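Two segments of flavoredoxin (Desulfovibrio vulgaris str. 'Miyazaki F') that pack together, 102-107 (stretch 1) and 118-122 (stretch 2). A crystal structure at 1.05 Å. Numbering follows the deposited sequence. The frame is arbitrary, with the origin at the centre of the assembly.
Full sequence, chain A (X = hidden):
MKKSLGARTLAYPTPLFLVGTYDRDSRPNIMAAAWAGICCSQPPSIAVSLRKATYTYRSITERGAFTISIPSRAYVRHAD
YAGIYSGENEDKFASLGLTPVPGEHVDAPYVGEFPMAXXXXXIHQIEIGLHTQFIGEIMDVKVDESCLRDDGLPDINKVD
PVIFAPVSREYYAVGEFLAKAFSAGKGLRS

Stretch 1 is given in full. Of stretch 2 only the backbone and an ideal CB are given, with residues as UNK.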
# COMPACT_ATOMS: atom_id res chain seq x y z
N PRO A 102 3.11 25.44 1.51
CA PRO A 102 4.47 25.08 1.07
C PRO A 102 5.14 24.13 2.05
O PRO A 102 5.09 24.33 3.27
CB PRO A 102 5.21 26.41 1.01
CG PRO A 102 4.17 27.43 1.09
CD PRO A 102 2.97 26.89 1.73
N GLY A 103 5.81 23.10 1.53
CA GLY A 103 6.67 22.27 2.33
C GLY A 103 7.73 23.07 3.05
O GLY A 103 8.20 24.08 2.55
N GLU A 104 8.07 22.59 4.24
CA GLU A 104 9.14 23.22 5.02
C GLU A 104 10.50 22.72 4.61
O GLU A 104 11.50 23.43 4.86
CB GLU A 104 8.86 23.00 6.52
CG GLU A 104 7.59 23.76 6.94
CD GLU A 104 7.27 23.50 8.41
OE1 GLU A 104 7.46 22.30 8.83
OE2 GLU A 104 6.88 24.42 9.18
N HIS A 105 10.58 21.51 4.05
CA HIS A 105 11.82 20.84 3.76
C HIS A 105 12.02 20.59 2.26
O HIS A 105 13.15 20.33 1.84
CB HIS A 105 11.89 19.49 4.50
CG HIS A 105 11.74 19.64 5.97
ND1 HIS A 105 12.77 19.91 6.82
CD2 HIS A 105 10.59 19.59 6.73
CE1 HIS A 105 12.24 20.00 8.04
NE2 HIS A 105 10.94 19.82 8.02
N VAL A 106 10.95 20.60 1.48
CA VAL A 106 11.02 20.24 0.04
C VAL A 106 10.17 21.25 -0.74
O VAL A 106 9.25 21.85 -0.20
CB VAL A 106 10.59 18.80 -0.28
CG1 VAL A 106 11.27 17.79 0.66
CG2 VAL A 106 9.08 18.63 -0.19
N ASP A 107 10.54 21.32 -2.02
CA ASP A 107 9.93 22.27 -2.97
C ASP A 107 8.62 21.76 -3.57
O ASP A 107 8.54 21.42 -4.77
CB ASP A 107 10.93 22.57 -4.06
CG ASP A 107 10.49 23.69 -4.97
OD1 ASP A 107 9.60 24.49 -4.56
OD2 ASP A 107 11.07 23.78 -6.08
N UNK A 118 3.30 14.29 4.17
CA UNK A 118 4.65 13.76 4.09
C UNK A 118 5.41 14.57 3.04
O UNK A 118 4.87 14.78 1.94
CB UNK A 118 4.64 12.27 3.75
N UNK A 119 6.59 15.04 3.37
CA UNK A 119 7.44 15.78 2.46
C UNK A 119 8.52 14.88 1.90
O UNK A 119 9.25 14.25 2.70
CB UNK A 119 8.06 16.99 3.16
N UNK A 120 8.63 14.80 0.59
CA UNK A 120 9.57 13.88 -0.05
C UNK A 120 10.49 14.58 -1.06
O UNK A 120 10.11 15.45 -1.83
CB UNK A 120 8.80 12.76 -0.75
N UNK A 121 11.75 14.11 -1.04
CA UNK A 121 12.78 14.47 -2.00
C UNK A 121 12.93 13.36 -2.99
O UNK A 121 13.13 12.19 -2.60
CB UNK A 121 14.11 14.76 -1.31
N UNK A 122 12.88 13.61 -4.30
CA UNK A 122 13.06 12.56 -5.28
C UNK A 122 14.50 12.01 -5.21
O UNK A 122 15.45 12.79 -5.35
CB UNK A 122 12.74 13.08 -6.68

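The five positions of stretch 2 have the extended backbone angles of a β-strand, so CA-to-CB directions alternate along it and only part of the segment can address the irregular loop 102-107.

At position 118 (phi/psi -123/131) the ideal CB has no atom of stretch 1 within 5.5 Å. The loop therefore sets no requirement, and many side chains would suit, among them the β-branched residues common in strands. The residue is Ile 118, with chi1 m and chi2 t, and it makes no contact with the loop.

Position 119 is the centre of the contact. Its CA lies 6.2 Å from the CA of Val 106, the nearest pair of CA atoms across the two stretches, and its CB points toward the loop, 3.9 Å from Val 106 CG2 and 4.8 Å from His 105 CB. Beyond the CB, the backbone nitrogens of Glu 104, His 105 and Val 106 gather around a common space, a cluster of donors that calls for an acceptor. An aspartate, asparagine, glutamine or glutamate could be considered, but the amides lie well beyond the CB, which favours the longer side chains, and a run of donors suits a carboxylate better than an amide with its single oxygen. The residue is Glu 119. With chi1 m and chi2 t it extends into the turn of the loop, where Glu 119 OE2 accepts a hydrogen bond from Glu 104 N (2.8 Å) and Glu 119 OE1 accepts one from His 105 N (2.7 Å). A weak bond from Val 106 N to Glu 119 OE1 (3.1 Å, 130° at the hydrogen) completes the set. The fit is close: Gly 103 CA is 3.4 Å from Glu 119 OE1, and a CB on that glycine would fall 2.7 Å from the same oxygen, a clash. Glu 104 OE1 lies 4.5 Å from Glu 119 OE2, an approach of like charges; both oxygens are also hydrogen-bonded elsewhere in the structure.

At position 120 the CB points away from the loop, so stretch 1 leaves the choice open, and aliphatic residues are among several that would serve. Leu 120 is found, meeting the loop through its backbone: its O lies 3.6 Å from Val 106 CG1.

Position 121 has a sideways CB, 4.6 Å from Val 106 CG1. With no charged partner nearby in the loop, a long polar or an aliphatic chain would do. The residue is Lys 121, whose end leads away from stretch 1; NZ is hydrogen-bonded elsewhere in the structure.

At position 122, as at 118, no atom of stretch 1 lies within 5.5 Å of the ideal CB, so polar and apolar side chains alike would suit; the residue is Leu 122, which makes no contact with the loop.

Stretch 2 (118-122) IELKL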
# COMPACT_ATOMS: atom_id res chain seq x y z
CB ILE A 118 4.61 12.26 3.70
CG1 ILE A 118 3.68 11.46 4.59
CG2 ILE A 118 6.02 11.72 3.68
CD1 ILE A 118 3.46 10.03 4.12
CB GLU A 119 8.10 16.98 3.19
CG GLU A 119 7.10 17.97 3.74
CD GLU A 119 7.70 19.33 4.04
OE1 GLU A 119 8.68 19.69 3.31
OE2 GLU A 119 7.15 20.01 4.93
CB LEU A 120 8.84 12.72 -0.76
CG LEU A 120 7.92 11.92 0.16
CD1 LEU A 120 6.45 12.36 -0.00
CD2 LEU A 120 8.04 10.41 -0.06
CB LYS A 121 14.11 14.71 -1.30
CG LYS A 121 15.34 14.95 -2.14
CD LYS A 121 16.64 15.08 -1.35
CE LYS A 121 17.03 13.80 -0.63
NZ LYS A 121 18.42 13.65 -0.18
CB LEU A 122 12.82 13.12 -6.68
CG LEU A 122 12.84 12.08 -7.80
CD1 LEU A 122 11.75 11.06 -7.63
CD2 LEU A 122 12.78 12.77 -9.18
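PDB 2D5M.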